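Local coordinates for protein aryl esterase (PDB 2Q0Q) that hydrolyses aryl esters and catalyses acyl transfer to alcohols in water, as an octameric SGNH-family hydrolase, at residues T35-L38 with A39-L42; G157-K160 with T161-A165; I194-T197 with E198-R202; V206-A209 with E210-R213. All blocks are in the same frame, centred on the assembly; numbering follows the deposited sequence.

Contact 1 of 4, residues T35-L38 with A39-L42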
ATOM      1  N   THR G  35     -37.967  -7.244  -6.241  1.00 22.18           N
ATOM      2  CA  THR G  35     -37.364  -8.569  -6.428  1.00 22.52           C
ATOM      3  C   THR G  35     -38.391  -9.686  -6.151  1.00 22.60           C
ATOM      4  O   THR G  35     -38.384 -10.741  -6.796  1.00 23.19           O
ATOM      5  CB  THR G  35     -36.083  -8.764  -5.548  1.00 22.73           C
ATOM      6  OG1 THR G  35     -36.384  -8.513  -4.168  1.00 23.18           O
ATOM      7  CG2 THR G  35     -35.015  -7.814  -5.992  1.00 22.99           C
ATOM      8  N   GLY G  36     -39.264  -9.446  -5.176  1.00 23.12           N
ATOM      9  CA  GLY G  36     -40.347 -10.376  -4.859  1.00 23.09           C
ATOM     10  C   GLY G  36     -41.444 -10.373  -5.901  1.00 23.00           C
ATOM     11  O   GLY G  36     -41.901 -11.441  -6.299  1.00 22.70           O
ATOM     12  N   VAL G  37     -41.849  -9.176  -6.347  1.00 22.68           N
ATOM     13  CA  VAL G  37     -42.819  -9.022  -7.436  1.00 23.18           C
ATOM     14  C   VAL G  37     -42.298  -9.687  -8.712  1.00 23.76           C
ATOM     15  O   VAL G  37     -43.055 -10.382  -9.411  1.00 22.47           O
ATOM     16  CB  VAL G  37     -43.128  -7.545  -7.715  1.00 22.73           C
ATOM     17  CG1 VAL G  37     -43.992  -7.434  -8.954  1.00 23.02           C
ATOM     18  CG2 VAL G  37     -43.789  -6.917  -6.493  1.00 23.18           C
ATOM     19  N   LEU G  38     -40.983  -9.537  -8.959  1.00 24.17           N
ATOM     20  CA  LEU G  38     -40.337 -10.225 -10.073  1.00 24.40           C
ATOM     21  C   LEU G  38     -40.514 -11.738  -9.939  1.00 25.04           C
ATOM     22  O   LEU G  38     -40.910 -12.401 -10.888  1.00 24.91           O
ATOM     23  CB  LEU G  38     -38.843  -9.852 -10.162  1.00 23.63           C
ATOM     24  CG  LEU G  38     -38.002 -10.494 -11.272  1.00 23.90           C
ATOM     25  CD1 LEU G  38     -38.492 -10.186 -12.656  1.00 24.01           C
ATOM     26  CD2 LEU G  38     -36.578 -10.024 -11.129  1.00 22.92           C
ATOM     27  N   ALA G  39     -40.233 -12.268  -8.750  1.00 25.68           N
ATOM     28  CA  ALA G  39     -40.300 -13.711  -8.514  1.00 26.62           C
ATOM     29  C   ALA G  39     -41.722 -14.255  -8.711  1.00 28.02           C
ATOM     30  O   ALA G  39     -41.902 -15.316  -9.336  1.00 27.38           O
ATOM     31  CB  ALA G  39     -39.775 -14.035  -7.117  1.00 27.09           C
ATOM     32  N   GLN G  40     -42.705 -13.526  -8.156  1.00 28.91           N
ATOM     33  CA  GLN G  40     -44.152 -13.815  -8.310  1.00 29.48           C
ATOM     34  C   GLN G  40     -44.530 -13.881  -9.776  1.00 29.58           C
ATOM     35  O   GLN G  40     -45.179 -14.827 -10.237  1.00 30.12           O
ATOM     36  CB  GLN G  40     -45.031 -12.696  -7.721  1.00 30.46           C
ATOM     37  CG  GLN G  40     -45.117 -12.576  -6.215  1.00 31.94           C
ATOM     38  CD  GLN G  40     -45.811 -11.257  -5.804  1.00 32.62           C
ATOM     39  OE1 GLN G  40     -46.808 -10.842  -6.415  1.00 37.23           O
ATOM     40  NE2 GLN G  40     -45.270 -10.594  -4.780  1.00 35.66           N
ATOM     41  N   GLN G  41     -44.147 -12.830 -10.491  1.00 29.20           N
ATOM     42  CA  GLN G  41     -44.540 -12.660 -11.877  1.00 28.62           C
ATOM     43  C   GLN G  41     -43.915 -13.729 -12.761  1.00 28.35           C
ATOM     44  O   GLN G  41     -44.554 -14.203 -13.693  1.00 28.45           O
ATOM     45  CB  GLN G  41     -44.168 -11.258 -12.368  1.00 28.44           C
ATOM     46  CG  GLN G  41     -45.000 -10.148 -11.733  1.00 27.71           C
ATOM     47  CD  GLN G  41     -46.431 -10.131 -12.215  1.00 29.12           C
ATOM     48  OE1 GLN G  41     -46.700 -10.027 -13.408  1.00 28.29           O
ATOM     49  NE2 GLN G  41     -47.360 -10.212 -11.279  1.00 30.50           N
ATOM     50  N   LEU G  42     -42.678 -14.108 -12.469  1.00 27.96           N
ATOM     51  CA  LEU G  42     -41.976 -15.093 -13.278  1.00 27.68           C
ATOM     52  C   LEU G  42     -42.462 -16.515 -12.993  1.00 28.35           C
ATOM     53  O   LEU G  42     -42.591 -17.326 -13.906  1.00 28.47           O
ATOM     54  CB  LEU G  42     -40.477 -14.989 -13.022  1.00 27.02           C
ATOM     55  CG  LEU G  42     -39.763 -13.817 -13.669  1.00 25.03           C
ATOM     56  CD1 LEU G  42     -38.321 -13.710 -13.155  1.00 25.14           C
ATOM     57  CD2 LEU G  42     -39.830 -13.923 -15.204  1.00 25.07           C
TER
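Leu38 and Leu42, one helical turn apart, run side by side in the same direction and meet at their ends. The CB of Leu38 leaves on the side away from 39-42 and only begins the chain. With CG anti to the backbone N (chi1 180°), the chain is carried toward the carbonyl end of its residue, and the first real contact is that of CG, 3.7 Å from Leu42 CD1. The branch that makes the closest contact is CD1, 3.6 Å from Leu42 CD1. These leucines line the buried side of helix 34-42, which packs on the parallel sheet of the SGNH hydrolase fold: Leu38 touches Cys7 and Val48, on two adjacent strands, while Leu42 leans on Val212 of helix 198-215. Around the helix from them, Val37 and Gln41 form a second parallel pair, Val37 CG1 lying 4.0 Å from Gln41 CG before the glutamine chain bends at chi2. Four i to i+4 backbone bonds join the two turns that carry these pairs. Gln40 N to Gly36 O is the straightest, 2.9 Å with 170° at the hydrogen, whereas Ala39 N stands above the carbonyl plane of Thr35. The Thr35 hydroxyl is hydrogen-bonded to Glu50, on strand 46-52.

Contact 2 of 4, residues G157-K160 with T161-A165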
ATOM      1  N   GLY G 157     -26.692  15.371  -7.255  1.00 19.27           N
ATOM      2  CA  GLY G 157     -26.934  13.984  -7.640  1.00 19.79           C
ATOM      3  C   GLY G 157     -28.097  13.811  -8.595  1.00 20.20           C
ATOM      4  O   GLY G 157     -28.021  13.018  -9.519  1.00 20.16           O
ATOM      5  N   GLU G 158     -29.190  14.532  -8.367  1.00 20.52           N
ATOM      6  CA  GLU G 158     -30.348  14.423  -9.241  1.00 20.78           C
ATOM      7  C   GLU G 158     -29.956  14.673 -10.710  1.00 20.33           C
ATOM      8  O   GLU G 158     -30.266  13.871 -11.585  1.00 20.05           O
ATOM      9  CB  GLU G 158     -31.461  15.402  -8.821  1.00 20.63           C
ATOM     10  CG  GLU G 158     -32.710  15.270  -9.692  1.00 21.58           C
ATOM     11  CD  GLU G 158     -33.910  16.074  -9.209  1.00 23.11           C
ATOM     12  OE1 GLU G 158     -34.025  16.373  -7.996  1.00 27.90           O
ATOM     13  OE2 GLU G 158     -34.749  16.407 -10.072  1.00 27.30           O
ATOM     14  N   GLN G 159     -29.239  15.766 -10.952  1.00 19.87           N
ATOM     15  CA  GLN G 159     -28.787  16.071 -12.290  1.00 19.59           C
ATOM     16  C   GLN G 159     -27.964  14.938 -12.872  1.00 19.06           C
ATOM     17  O   GLN G 159     -28.069  14.641 -14.049  1.00 19.67           O
ATOM     18  CB  GLN G 159     -27.997  17.379 -12.339  1.00 20.15           C
ATOM     19  CG  GLN G 159     -27.660  17.836 -13.754  1.00 22.61           C
ATOM     20  CD  GLN G 159     -28.877  17.964 -14.658  1.00 28.71           C
ATOM     21  OE1 GLN G 159     -29.899  18.544 -14.270  1.00 31.85           O
ATOM     22  NE2 GLN G 159     -28.770  17.430 -15.887  1.00 32.21           N
ATOM     23  N   LYS G 160     -27.154  14.293 -12.048  1.00 18.00           N
ATOM     24  CA  LYS G 160     -26.356  13.163 -12.531  1.00 17.45           C
ATOM     25  C   LYS G 160     -27.235  11.957 -12.889  1.00 17.70           C
ATOM     26  O   LYS G 160     -27.040  11.334 -13.926  1.00 17.93           O
ATOM     27  CB  LYS G 160     -25.283  12.791 -11.502  1.00 16.67           C
ATOM     28  CG  LYS G 160     -24.245  13.866 -11.331  1.00 16.58           C
ATOM     29  CD  LYS G 160     -23.295  13.557 -10.198  1.00 15.60           C
ATOM     30  CE  LYS G 160     -22.243  14.666  -9.985  1.00 15.09           C
ATOM     31  NZ  LYS G 160     -21.305  14.430  -8.876  1.00 15.66           N
ATOM     32  N   THR G 161     -28.218  11.642 -12.050  1.00 17.48           N
ATOM     33  CA  THR G 161     -29.063  10.455 -12.284  1.00 17.52           C
ATOM     34  C   THR G 161     -29.917  10.595 -13.532  1.00 17.72           C
ATOM     35  O   THR G 161     -30.260   9.591 -14.145  1.00 17.33           O
ATOM     36  CB  THR G 161     -29.973  10.121 -11.092  1.00 17.49           C
ATOM     37  OG1 THR G 161     -30.787  11.247 -10.741  1.00 17.03           O
ATOM     38  CG2 THR G 161     -29.137   9.706  -9.887  1.00 18.59           C
ATOM     39  N   THR G 162     -30.243  11.824 -13.910  1.00 17.54           N
ATOM     40  CA  THR G 162     -31.002  12.043 -15.164  1.00 18.16           C
ATOM     41  C   THR G 162     -30.188  11.634 -16.405  1.00 18.23           C
ATOM     42  O   THR G 162     -30.745  11.448 -17.475  1.00 17.88           O
ATOM     43  CB  THR G 162     -31.433  13.508 -15.355  1.00 18.29           C
ATOM     44  OG1 THR G 162     -30.291  14.320 -15.665  1.00 21.17           O
ATOM     45  CG2 THR G 162     -32.172  14.053 -14.127  1.00 18.84           C
ATOM     46  N   GLU G 163     -28.865  11.538 -16.268  1.00 18.22           N
ATOM     47  CA  GLU G 163     -27.959  11.170 -17.376  1.00 18.62           C
ATOM     48  C   GLU G 163     -27.613   9.683 -17.464  1.00 18.61           C
ATOM     49  O   GLU G 163     -26.981   9.260 -18.434  1.00 18.78           O
ATOM     50  CB  GLU G 163     -26.658  11.962 -17.279  1.00 19.24           C
ATOM     51  CG  GLU G 163     -26.865  13.482 -17.278  1.00 21.07           C
ATOM     52  CD  GLU G 163     -27.680  13.946 -18.466  1.00 26.05           C
ATOM     53  OE1 GLU G 163     -28.688  14.674 -18.262  1.00 30.37           O
ATOM     54  OE2 GLU G 163     -27.311  13.582 -19.605  1.00 26.89           O
ATOM     55  N   LEU G 164     -28.013   8.898 -16.470  1.00 17.59           N
ATOM     56  CA  LEU G 164     -27.547   7.504 -16.398  1.00 18.04           C
ATOM     57  C   LEU G 164     -28.190   6.624 -17.459  1.00 17.66           C
ATOM     58  O   LEU G 164     -27.554   5.730 -18.000  1.00 18.19           O
ATOM     59  CB  LEU G 164     -27.772   6.927 -15.010  1.00 18.25           C
ATOM     60  CG  LEU G 164     -26.913   7.588 -13.928  1.00 18.11           C
ATOM     61  CD1 LEU G 164     -27.256   7.055 -12.555  1.00 17.85           C
ATOM     62  CD2 LEU G 164     -25.448   7.401 -14.225  1.00 19.31           C
ATOM     63  N   ALA G 165     -29.460   6.873 -17.795  1.00 18.14           N
ATOM     64  CA  ALA G 165     -30.057   6.100 -18.866  1.00 17.59           C
ATOM     65  C   ALA G 165     -29.261   6.313 -20.163  1.00 17.41           C
ATOM     66  O   ALA G 165     -29.003   5.356 -20.904  1.00 17.05           O
ATOM     67  CB  ALA G 165     -31.514   6.480 -19.067  1.00 17.66           C
TER
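A first torsion of 56° in Thr161 and 72° in Thr162 sets each OG1 between its own backbone N and carbonyl carbon and aims it back at a carbonyl of the preceding turn, those of Glu158 and Gln159. Thr161 OG1 donates to Glu158 O at 2.8 Å, coming in well off the C=O direction and tilted a little from the carbonyl plane. The same oxygen takes Thr162 N at 3.1 Å, this time nearly in line with the C=O bond, so two donors grip one backbone acceptor. Thr161 OG1 also accepts a hydrogen bond from Leu142 N, which links this turn to a neighbouring loop. Thr162 OG1 lies 2.8 Å from Gln159 O and 3.1 Å from Glu163 OE1, and its single proton could go to either. Gln159, bent at chi2, brings its amide across these groups obliquely, NE2 passing 3.6 Å from Glu163 OE1 with the amide and carboxylate planes only 20° apart. Glu163 is folded back in turn, its CG 3.6 Å from Gln159 O, and its other carboxylate oxygen forms a salt bridge with Arg166. Thr161 N reaches Gly157 O in the i+4 manner, but Glu163 N binds Lys160 O, three residues back, at 3.0 Å. An i+3 bond of this kind is consistent with a break between helices 157-161 and 164-175, which the overlapping type I beta turn from Thr161 to Leu164 joins.

Contact 3 of 4, residues I194-T197 with E198-R202. With SO4 (sulfate ion), chain U.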
ATOM      1  N   ILE G 194     -35.494   9.585  -2.697  1.00 19.50           N
ATOM      2  CA  ILE G 194     -34.453   8.640  -3.067  1.00 18.96           C
ATOM      3  C   ILE G 194     -35.012   7.242  -3.330  1.00 19.23           C
ATOM      4  O   ILE G 194     -34.669   6.608  -4.335  1.00 19.35           O
ATOM      5  CB  ILE G 194     -33.371   8.534  -1.947  1.00 19.01           C
ATOM      6  CG1 ILE G 194     -32.773   9.912  -1.619  1.00 18.75           C
ATOM      7  CG2 ILE G 194     -32.290   7.494  -2.342  1.00 18.78           C
ATOM      8  CD1 ILE G 194     -32.005   9.954  -0.299  1.00 18.98           C
ATOM      9  N   HIS G 195     -35.843   6.744  -2.413  1.00 18.98           N
ATOM     10  CA  HIS G 195     -36.266   5.359  -2.445  1.00 18.76           C
ATOM     11  C   HIS G 195     -37.662   5.207  -3.033  1.00 19.04           C
ATOM     12  O   HIS G 195     -38.285   6.208  -3.439  1.00 19.85           O
ATOM     13  CB  HIS G 195     -36.100   4.735  -1.045  1.00 19.22           C
ATOM     14  CG  HIS G 195     -34.691   4.806  -0.544  1.00 18.00           C
ATOM     15  ND1 HIS G 195     -34.255   5.797   0.312  1.00 20.06           N
ATOM     16  CD2 HIS G 195     -33.600   4.040  -0.813  1.00 17.88           C
ATOM     17  CE1 HIS G 195     -32.968   5.628   0.564  1.00 16.85           C
ATOM     18  NE2 HIS G 195     -32.541   4.573  -0.113  1.00 18.55           N
ATOM     19  N   PHE G 196     -38.104   3.952  -3.132  1.00 18.96           N
ATOM     20  CA  PHE G 196     -39.307   3.598  -3.889  1.00 18.40           C
ATOM     21  C   PHE G 196     -40.519   3.468  -3.014  1.00 19.32           C
ATOM     22  O   PHE G 196     -40.445   2.978  -1.906  1.00 19.62           O
ATOM     23  CB  PHE G 196     -39.194   2.269  -4.632  1.00 17.91           C
ATOM     24  CG  PHE G 196     -38.193   2.237  -5.766  1.00 18.34           C
ATOM     25  CD1 PHE G 196     -37.799   1.006  -6.300  1.00 18.22           C
ATOM     26  CD2 PHE G 196     -37.659   3.403  -6.328  1.00 18.63           C
ATOM     27  CE1 PHE G 196     -36.893   0.934  -7.381  1.00 18.08           C
ATOM     28  CE2 PHE G 196     -36.742   3.337  -7.381  1.00 17.29           C
ATOM     29  CZ  PHE G 196     -36.344   2.092  -7.903  1.00 18.17           C
ATOM     30  N   THR G 197     -41.655   3.866  -3.565  1.00 19.41           N
ATOM     31  CA  THR G 197     -42.954   3.531  -2.991  1.00 20.46           C
ATOM     32  C   THR G 197     -43.278   2.073  -3.281  1.00 20.90           C
ATOM     33  O   THR G 197     -42.556   1.390  -4.028  1.00 21.88           O
ATOM     34  CB  THR G 197     -44.075   4.367  -3.595  1.00 19.83           C
ATOM     35  OG1 THR G 197     -44.059   4.212  -5.021  1.00 21.70           O
ATOM     36  CG2 THR G 197     -43.890   5.832  -3.218  1.00 17.74           C
ATOM     37  N   GLU G 198     -44.349   1.582  -2.667  1.00 21.47           N
ATOM     38  CA  GLU G 198     -44.836   0.236  -2.973  1.00 22.43           C
ATOM     39  C   GLU G 198     -45.213   0.085  -4.451  1.00 22.89           C
ATOM     40  O   GLU G 198     -44.920  -0.966  -5.051  1.00 22.49           O
ATOM     41  CB  GLU G 198     -46.062  -0.092  -2.134  1.00 22.85           C
ATOM     42  CG  GLU G 198     -45.768  -0.222  -0.648  1.00 26.19           C
ATOM     43  CD  GLU G 198     -47.032  -0.485   0.165  1.00 26.40           C
ATOM     44  OE1 GLU G 198     -48.022   0.301   0.051  1.00 32.69           O
ATOM     45  OE2 GLU G 198     -46.986  -1.482   0.922  1.00 33.69           O
ATOM     46  N   ALA G 199     -45.846   1.128  -5.007  1.00 23.60           N
ATOM     47  CA  ALA G 199     -46.282   1.157  -6.427  1.00 22.92           C
ATOM     48  C   ALA G 199     -45.119   1.237  -7.430  1.00 23.68           C
ATOM     49  O   ALA G 199     -45.172   0.586  -8.513  1.00 25.32           O
ATOM     50  CB  ALA G 199     -47.260   2.309  -6.681  1.00 23.31           C
ATOM     51  N   ASN G 200     -44.064   1.986  -7.052  1.00 23.33           N
ATOM     52  CA  ASN G 200     -42.741   1.924  -7.727  1.00 23.06           C
ATOM     53  C   ASN G 200     -42.190   0.505  -7.811  1.00 22.91           C
ATOM     54  O   ASN G 200     -41.710   0.079  -8.877  1.00 21.60           O
ATOM     55  CB  ASN G 200     -41.676   2.738  -6.977  1.00 23.58           C
ATOM     56  CG  ASN G 200     -41.825   4.205  -7.087  1.00 24.87           C
ATOM     57  OD1 ASN G 200     -41.188   4.960  -6.331  1.00 25.13           O
ATOM     58  ND2 ASN G 200     -42.652   4.656  -8.033  1.00 16.55           N
ATOM     59  N   ASN G 201     -42.219  -0.210  -6.673  1.00 22.33           N
ATOM     60  CA  ASN G 201     -41.671  -1.571  -6.607  1.00 22.37           C
ATOM     61  C   ASN G 201     -42.461  -2.514  -7.500  1.00 22.85           C
ATOM     62  O   ASN G 201     -41.913  -3.290  -8.287  1.00 22.80           O
ATOM     63  CB  ASN G 201     -41.696  -2.098  -5.178  1.00 22.37           C
ATOM     64  CG  ASN G 201     -40.492  -1.668  -4.387  1.00 23.09           C
ATOM     65  OD1 ASN G 201     -39.401  -2.187  -4.602  1.00 22.64           O
ATOM     66  ND2 ASN G 201     -40.682  -0.694  -3.476  1.00 25.87           N
ATOM     67  N   ARG G 202     -43.777  -2.424  -7.397  1.00 23.15           N
ATOM     68  CA  ARG G 202     -44.640  -3.274  -8.202  1.00 23.47           C
ATOM     69  C   ARG G 202     -44.446  -3.068  -9.714  1.00 23.17           C
ATOM     70  O   ARG G 202     -44.322  -4.033 -10.468  1.00 23.44           O
ATOM     71  CB  ARG G 202     -46.088  -3.032  -7.795  1.00 24.57           C
ATOM     72  CG  ARG G 202     -47.137  -3.784  -8.580  1.00 26.75           C
ATOM     73  CD  ARG G 202     -47.224  -5.160  -8.061  1.00 33.61           C
ATOM     74  NE  ARG G 202     -48.116  -5.975  -8.863  1.00 37.46           N
ATOM     75  CZ  ARG G 202     -48.369  -7.252  -8.605  1.00 37.45           C
ATOM     76  NH1 ARG G 202     -47.805  -7.848  -7.566  1.00 39.02           N
ATOM     77  NH2 ARG G 202     -49.204  -7.925  -9.382  1.00 39.59           N
TER
HETATM   78  S   SO4 U1830     -28.718   4.541  -0.262  1.00 24.38           S
HETATM   79  O1  SO4 U1830     -29.028   5.707  -1.170  1.00 22.17           O
HETATM   80  O2  SO4 U1830     -28.574   3.315  -1.082  1.00 22.58           O
HETATM   81  O3  SO4 U1830     -27.574   4.955   0.573  1.00 22.41           O
HETATM   82  O4  SO4 U1830     -29.882   4.323   0.604  1.00 21.89           O
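A capping box formed by Thr197 and Asn200 starts helix 198-215, just after the loop that carries His195, probably the histidine of an SGNH Ser-His-Asp triad with Ser11 and Asp192. Asn200 N donates to Thr197 OG1 at 3.0 Å, and Thr197 N returns a bond to Asn200 OD1, also 3.0 Å, arriving 47° out of the plane of the amide carbonyl. The box therefore pairs each residue's backbone NH with the other's side chain. Asn200 OD1 has a second donor in Asp189 N. Thr197 O is gripped twice by Asn201, through backbone N at 3.1 Å and ND2 at 2.9 Å, reaching it from opposite faces of the carbonyl plane. In Asn201, chi1 of -85° sets CG anti to the carbonyl carbon, and the twist of the amide at chi2 then brings ND2 to Thr197 O. Phe196 crosses both asparagines obliquely: its CB lies 3.4 Å from Asn200 CB, its ring stands 82° from the Asn200 amide plane, and Asn201 OD1 sits at the ring edge. Toward the active site, Ile194 CG2 covers one face of the imidazole, and Asp192 holds ND1. At its edge and in the ring plane, His195 NE2 donates to O4 of a bound sulfate at 2.8 Å.

Contact 4 of 4, residues V206-A209 with E210-R213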
ATOM      1  N   VAL G 206     -42.910  -5.877 -12.508  1.00 21.80           N
ATOM      2  CA  VAL G 206     -43.729  -6.324 -13.650  1.00 22.44           C
ATOM      3  C   VAL G 206     -43.060  -6.048 -15.028  1.00 21.67           C
ATOM      4  O   VAL G 206     -43.224  -6.824 -16.016  1.00 23.74           O
ATOM      5  CB  VAL G 206     -45.114  -5.665 -13.607  1.00 23.41           C
ATOM      6  CG1 VAL G 206     -45.786  -5.738 -14.956  1.00 23.76           C
ATOM      7  CG2 VAL G 206     -45.972  -6.311 -12.524  1.00 23.81           C
ATOM      8  N   ALA G 207     -42.270  -4.958 -15.044  1.00 20.72           N
ATOM      9  CA  ALA G 207     -41.562  -4.610 -16.262  1.00 20.29           C
ATOM     10  C   ALA G 207     -40.366  -5.520 -16.440  1.00 19.70           C
ATOM     11  O   ALA G 207     -40.110  -5.981 -17.545  1.00 19.19           O
ATOM     12  CB  ALA G 207     -41.106  -3.196 -16.188  1.00 19.62           C
ATOM     13  N   LEU G 208     -39.627  -5.721 -15.350  1.00 19.86           N
ATOM     14  CA  LEU G 208     -38.436  -6.585 -15.398  1.00 19.91           C
ATOM     15  C   LEU G 208     -38.792  -8.053 -15.639  1.00 20.32           C
ATOM     16  O   LEU G 208     -37.981  -8.806 -16.213  1.00 21.67           O
ATOM     17  CB  LEU G 208     -37.579  -6.428 -14.127  1.00 19.96           C
ATOM     18  CG  LEU G 208     -36.769  -5.121 -14.015  1.00 20.94           C
ATOM     19  CD1 LEU G 208     -36.164  -4.929 -12.611  1.00 19.38           C
ATOM     20  CD2 LEU G 208     -35.676  -5.022 -15.101  1.00 22.77           C
ATOM     21  N   ALA G 209     -39.953  -8.490 -15.140  1.00 20.25           N
ATOM     22  CA  ALA G 209     -40.419  -9.857 -15.403  1.00 20.57           C
ATOM     23  C   ALA G 209     -40.503 -10.053 -16.927  1.00 19.67           C
ATOM     24  O   ALA G 209     -40.015 -11.047 -17.455  1.00 20.90           O
ATOM     25  CB  ALA G 209     -41.757 -10.095 -14.742  1.00 21.54           C
ATOM     26  N   GLU G 210     -41.080  -9.091 -17.645  1.00 19.90           N
ATOM     27  CA  GLU G 210     -41.105  -9.181 -19.100  1.00 19.40           C
ATOM     28  C   GLU G 210     -39.684  -9.205 -19.698  1.00 19.71           C
ATOM     29  O   GLU G 210     -39.394  -9.954 -20.630  1.00 19.01           O
ATOM     30  CB  GLU G 210     -41.944  -8.009 -19.664  1.00 19.69           C
ATOM     31  CG  GLU G 210     -42.086  -8.014 -21.175  1.00 19.23           C
ATOM     32  CD  GLU G 210     -40.959  -7.269 -21.909  1.00 18.32           C
ATOM     33  OE1 GLU G 210     -40.316  -6.371 -21.293  1.00 22.41           O
ATOM     34  OE2 GLU G 210     -40.654  -7.742 -23.080  1.00 18.33           O
ATOM     35  N   GLN G 211     -38.802  -8.378 -19.150  1.00 19.77           N
ATOM     36  CA  GLN G 211     -37.443  -8.309 -19.646  1.00 20.41           C
ATOM     37  C   GLN G 211     -36.744  -9.661 -19.468  1.00 20.43           C
ATOM     38  O   GLN G 211     -36.102 -10.138 -20.398  1.00 21.39           O
ATOM     39  CB  GLN G 211     -36.666  -7.226 -18.903  1.00 21.57           C
ATOM     40  CG  GLN G 211     -37.119  -5.831 -19.260  1.00 21.73           C
ATOM     41  CD  GLN G 211     -36.557  -5.417 -20.591  1.00 21.90           C
ATOM     42  OE1 GLN G 211     -35.339  -5.222 -20.711  1.00 23.03           O
ATOM     43  NE2 GLN G 211     -37.413  -5.354 -21.612  1.00 21.28           N
ATOM     44  N   VAL G 212     -36.870 -10.259 -18.278  1.00 20.70           N
ATOM     45  CA  VAL G 212     -36.275 -11.569 -17.995  1.00 21.13           C
ATOM     46  C   VAL G 212     -36.768 -12.646 -18.951  1.00 21.92           C
ATOM     47  O   VAL G 212     -35.968 -13.391 -19.522  1.00 21.45           O
ATOM     48  CB  VAL G 212     -36.556 -12.000 -16.552  1.00 21.10           C
ATOM     49  CG1 VAL G 212     -36.172 -13.482 -16.336  1.00 20.65           C
ATOM     50  CG2 VAL G 212     -35.764 -11.127 -15.596  1.00 21.53           C
ATOM     51  N   ARG G 213     -38.078 -12.750 -19.128  1.00 22.79           N
ATOM     52  CA  ARG G 213     -38.588 -13.764 -20.033  1.00 24.61           C
ATOM     53  C   ARG G 213     -38.097 -13.518 -21.454  1.00 24.32           C
ATOM     54  O   ARG G 213     -37.909 -14.453 -22.220  1.00 24.78           O
ATOM     55  CB  ARG G 213     -40.106 -13.776 -20.039  1.00 24.10           C
ATOM     56  CG  ARG G 213     -40.761 -14.221 -18.754  1.00 25.74           C
ATOM     57  CD  ARG G 213     -42.267 -14.138 -18.921  1.00 27.72           C
ATOM     58  NE  ARG G 213     -42.954 -14.063 -17.635  1.00 31.19           N
ATOM     59  CZ  ARG G 213     -43.519 -12.971 -17.115  1.00 30.68           C
ATOM     60  NH1 ARG G 213     -43.547 -11.788 -17.746  1.00 33.10           N
ATOM     61  NH2 ARG G 213     -44.096 -13.071 -15.937  1.00 30.52           N
TER
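Arg213 folds its guanidinium back over Ala209, the residue one turn earlier in helix 198-215. Three kinds of interaction can be separated. The first is backbone bonding of the i to i+4 type. Arg213 N to Ala209 O is the straightest, 3.1 Å with 173° at the hydrogen; Val212 N to Leu208 O is shorter at 2.8 Å, and Gln211 N to Ala207 O longer at 3.2 Å. The second is packing of side chains on the backbone and on small residues. Arg213 CG rests 3.5 Å from Ala209 O, and since the chain stays extended from CG to NE before turning at chi4 (106°), the flat group offers one face to that oxygen while NH1 comes to 3.9 Å from Ala209 CB. Val212 uses its CG2 branch, 3.3 Å from Leu208 O. Gln211 lays CG 3.5 Å from Ala207 O. The third is polar side-chain bonding: Gln211 NE2 donates to the syn lone pair of Glu210 OE1 at 3.1 Å, almost in its own amide plane. Leu208 and Val212 face the sheet, touching Leu135 and Ile88 respectively, whereas Glu210 is exposed. With only a methyl at Ala209, the arginine lies close along the helix, and the positive guanidinium, with Ala209 O over its face and a weak bond from NH2 to Gln41 O, is probably favoured by the partial negative charge of these two oxygens.

Contacts 1 and 4 lie on two helices packed against each other on the same side of the chain's centre, their own centres 9 Å apart; Leu38 CD1 comes to 3.3 Å from Ala209 N. Contact 1 is buried and relies on paired leucines, whereas the other three are partly buried. Contact 4 mixes sheet-facing aliphatic groups with a polar pair nearer the surface, exposed at Glu210. Contact 3 holds the first turn of the same helix 198-215, where threonine and asparagine hydrogen bonds dominate, beside packing of Phe196. Contact 2, across the chain's centre from contact 1 and about 18 Å from it between nearest atoms, likewise depends on threonine hydroxyls, there between two helices.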